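Local coordinates for protein cephalosporin acylase (Bacillus halodurans, PDB 2NLZ) that probably acts as an N-terminal nucleophile hydrolase of the gamma-glutamyltranspeptidase family, cleaving or transferring acyl groups in amide substrates such as cephalosporins, at residues Leu208-Glu213 and Gly222-Gln227. The protein carries 1 engineered substitution. Sequence-based numbering, arbitrary orientation.
Sequences LRSIAE and GELADQ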
ATOM      1  N   LEU D 208     -22.516  -6.021 -41.811  1.00 37.64           N
ATOM      2  CA  LEU D 208     -22.272  -4.610 -41.540  1.00 36.32           C
ATOM      3  C   LEU D 208     -22.319  -3.808 -42.826  1.00 38.75           C
ATOM      4  O   LEU D 208     -22.888  -2.725 -42.857  1.00 34.56           O
ATOM      5  CB  LEU D 208     -20.953  -4.384 -40.816  1.00 31.57           C
ATOM      6  CG  LEU D 208     -20.966  -4.694 -39.320  1.00 26.49           C
ATOM      7  CD1 LEU D 208     -19.553  -4.631 -38.770  1.00 29.10           C
ATOM      8  CD2 LEU D 208     -21.896  -3.771 -38.530  1.00 25.67           C
ATOM      9  N   ARG D 209     -21.752  -4.363 -43.892  1.00 45.72           N
ATOM     10  CA  ARG D 209     -21.874  -3.763 -45.215  1.00 45.38           C
ATOM     11  C   ARG D 209     -23.349  -3.699 -45.646  1.00 43.91           C
ATOM     12  O   ARG D 209     -23.794  -2.695 -46.201  1.00 43.48           O
ATOM     13  CB  ARG D 209     -21.016  -4.520 -46.231  1.00 43.82           C
ATOM     14  CG  ARG D 209     -20.851  -3.826 -47.573  1.00 58.21           C
ATOM     15  CD  ARG D 209     -19.396  -3.825 -48.034  1.00 68.37           C
ATOM     16  NE  ARG D 209     -18.710  -5.078 -47.712  1.00 70.39           N
ATOM     17  CZ  ARG D 209     -17.389  -5.250 -47.729  1.00 65.25           C
ATOM     18  NH1 ARG D 209     -16.577  -4.252 -48.055  1.00 57.88           N
ATOM     19  NH2 ARG D 209     -16.877  -6.429 -47.411  1.00 56.69           N
ATOM     20  N   SER D 210     -24.112  -4.747 -45.352  1.00 40.54           N
ATOM     21  CA  SER D 210     -25.500  -4.786 -45.772  1.00 42.76           C
ATOM     22  C   SER D 210     -26.339  -3.733 -45.058  1.00 43.66           C
ATOM     23  O   SER D 210     -27.281  -3.207 -45.646  1.00 46.41           O
ATOM     24  CB  SER D 210     -26.102  -6.185 -45.592  1.00 49.31           C
ATOM     25  OG  SER D 210     -27.402  -6.277 -46.167  1.00 53.33           O
ATOM     26  N   ILE D 211     -26.006  -3.416 -43.805  1.00 43.81           N
ATOM     27  CA  ILE D 211     -26.774  -2.384 -43.089  1.00 45.09           C
ATOM     28  C   ILE D 211     -26.244  -0.997 -43.375  1.00 43.88           C
ATOM     29  O   ILE D 211     -26.970  -0.016 -43.240  1.00 44.42           O
ATOM     30  CB  ILE D 211     -26.935  -2.622 -41.549  1.00 40.20           C
ATOM     31  CG1 ILE D 211     -25.610  -2.927 -40.879  1.00 42.74           C
ATOM     32  CG2 ILE D 211     -27.895  -3.761 -41.278  1.00 51.10           C
ATOM     33  CD1 ILE D 211     -25.764  -3.848 -39.684  1.00 53.33           C
ATOM     34  N   ALA D 212     -24.987  -0.927 -43.800  1.00 43.37           N
ATOM     35  CA  ALA D 212     -24.396   0.325 -44.266  1.00 44.71           C
ATOM     36  C   ALA D 212     -25.089   0.805 -45.541  1.00 49.61           C
ATOM     37  O   ALA D 212     -25.408   1.991 -45.673  1.00 44.60           O
ATOM     38  CB  ALA D 212     -22.906   0.153 -44.511  1.00 32.71           C
ATOM     39  N   GLU D 213     -25.333  -0.136 -46.455  1.00 56.27           N
ATOM     40  CA  GLU D 213     -25.887   0.143 -47.780  1.00 60.11           C
ATOM     41  C   GLU D 213     -27.404   0.246 -47.800  1.00 55.75           C
ATOM     42  O   GLU D 213     -27.987   0.566 -48.829  1.00 57.41           O
ATOM     43  CB  GLU D 213     -25.445  -0.930 -48.772  1.00 59.46           C
ATOM     44  CG  GLU D 213     -23.972  -0.859 -49.130  1.00 75.51           C
ATOM     45  CD  GLU D 213     -23.496  -2.061 -49.918  1.00 76.16           C
ATOM     46  OE1 GLU D 213     -22.268  -2.177 -50.128  1.00 84.21           O
ATOM     47  OE2 GLU D 213     -24.340  -2.887 -50.328  1.00 76.46           O
ATOM     48  N   GLY D 222     -35.780  -6.164 -44.602  1.00 54.09           N
ATOM     49  CA  GLY D 222     -35.053  -6.469 -45.823  1.00 52.59           C
ATOM     50  C   GLY D 222     -34.559  -7.895 -45.823  1.00 53.41           C
ATOM     51  O   GLY D 222     -35.191  -8.777 -45.236  1.00 47.81           O
ATOM     52  N   GLU D 223     -33.415  -8.114 -46.467  1.00 56.44           N
ATOM     53  CA  GLU D 223     -32.898  -9.461 -46.700  1.00 64.13           C
ATOM     54  C   GLU D 223     -32.372 -10.167 -45.444  1.00 59.55           C
ATOM     55  O   GLU D 223     -32.566 -11.371 -45.276  1.00 61.34           O
ATOM     56  CB  GLU D 223     -31.820  -9.442 -47.786  1.00 72.15           C
ATOM     57  CG  GLU D 223     -31.780 -10.726 -48.603  1.00 94.45           C
ATOM     58  CD  GLU D 223     -30.401 -11.343 -48.653  1.00107.08           C
ATOM     59  OE1 GLU D 223     -29.499 -10.741 -49.272  1.00118.08           O
ATOM     60  OE2 GLU D 223     -30.228 -12.435 -48.074  1.00110.19           O
ATOM     61  N   LEU D 224     -31.700  -9.418 -44.575  1.00 53.87           N
ATOM     62  CA  LEU D 224     -31.192  -9.970 -43.327  1.00 42.79           C
ATOM     63  C   LEU D 224     -32.346 -10.355 -42.425  1.00 40.32           C
ATOM     64  O   LEU D 224     -32.320 -11.408 -41.794  1.00 35.21           O
ATOM     65  CB  LEU D 224     -30.280  -8.978 -42.618  1.00 39.64           C
ATOM     66  CG  LEU D 224     -28.934  -8.707 -43.280  1.00 46.04           C
ATOM     67  CD1 LEU D 224     -28.269  -7.506 -42.609  1.00 41.26           C
ATOM     68  CD2 LEU D 224     -28.035  -9.953 -43.270  1.00 29.09           C
ATOM     69  N   ALA D 225     -33.366  -9.504 -42.391  1.00 37.61           N
ATOM     70  CA  ALA D 225     -34.606  -9.798 -41.677  1.00 45.05           C
ATOM     71  C   ALA D 225     -35.165 -11.164 -42.047  1.00 50.43           C
ATOM     72  O   ALA D 225     -35.624 -11.897 -41.169  1.00 51.90           O
ATOM     73  CB  ALA D 225     -35.643  -8.726 -41.947  1.00 45.20           C
ATOM     74  N   ASP D 226     -35.120 -11.495 -43.340  1.00 51.36           N
ATOM     75  CA  ASP D 226     -35.575 -12.791 -43.844  1.00 52.11           C
ATOM     76  C   ASP D 226     -34.702 -13.949 -43.360  1.00 51.28           C
ATOM     77  O   ASP D 226     -35.217 -15.020 -43.031  1.00 51.10           O
ATOM     78  CB  ASP D 226     -35.636 -12.790 -45.372  1.00 54.84           C
ATOM     79  CG  ASP D 226     -36.728 -11.895 -45.913  1.00 61.16           C
ATOM     80  OD1 ASP D 226     -36.638 -11.517 -47.093  1.00 55.63           O
ATOM     81  OD2 ASP D 226     -37.675 -11.562 -45.174  1.00 56.22           O
ATOM     82  N   GLN D 227     -33.386 -13.731 -43.319  1.00 47.04           N
ATOM     83  CA  GLN D 227     -32.446 -14.745 -42.838  1.00 48.21           C
ATOM     84  C   GLN D 227     -32.595 -14.993 -41.348  1.00 47.86           C
ATOM     85  O   GLN D 227     -32.442 -16.121 -40.883  1.00 50.87           O
ATOM     86  CB  GLN D 227     -31.012 -14.327 -43.125  1.00 48.61           C
ATOM     87  CG  GLN D 227     -30.610 -14.474 -44.566  1.00 51.77           C
ATOM     88  CD  GLN D 227     -29.120 -14.303 -44.764  1.00 53.84           C
ATOM     89  OE1 GLN D 227     -28.684 -13.477 -45.564  1.00 61.19           O
ATOM     90  NE2 GLN D 227     -28.326 -15.080 -44.031  1.00 37.74           N
TER
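Leu224, in the first turn of helix 223-234, reaches across to Ser210 and Ile211 near the end of helix 202-212, joining two helices of the gamma-glutamyltranspeptidase fold that are consecutive but for the short helix 217-221. Leu224 CD1 makes the nearest approaches. It lies 3.9 Å from Ser210 CB and 3.9 Å from Ser210 OG, so it rests alongside the whole short serine side chain, and Leu224 CG follows at 4.1 Å from Ser210 OG. The same methyl meets Ile211 CG2 at 4.0 Å, and the leucine and isoleucine side chains cross at about a right angle. Leu224 CG stands anti to its carbonyl carbon (chi1 -70°), an orientation that carries the branched end over to the first helix. Contact is light: 107 Å² is buried in all, and the nearest CA atoms, those of Ser210 and Leu224, are 8.1 Å apart. Ser210 OG, though it touches a methyl, is hydrogen-bonded to Ser218 OG on the intervening helix. Ser218 OG also accepts a weak hydrogen bond from Leu224 N, so Ser218 links both helices beside the apolar contact. Ile211 also packs on Ile68 and on Trp126 of helix 122-133, while Leu224 also meets Thr390. The arrangement is local packing of two neighbouring helices, with helix 217-221 between them in sequence, in the alpha-helical part of an Ntn-hydrolase chain.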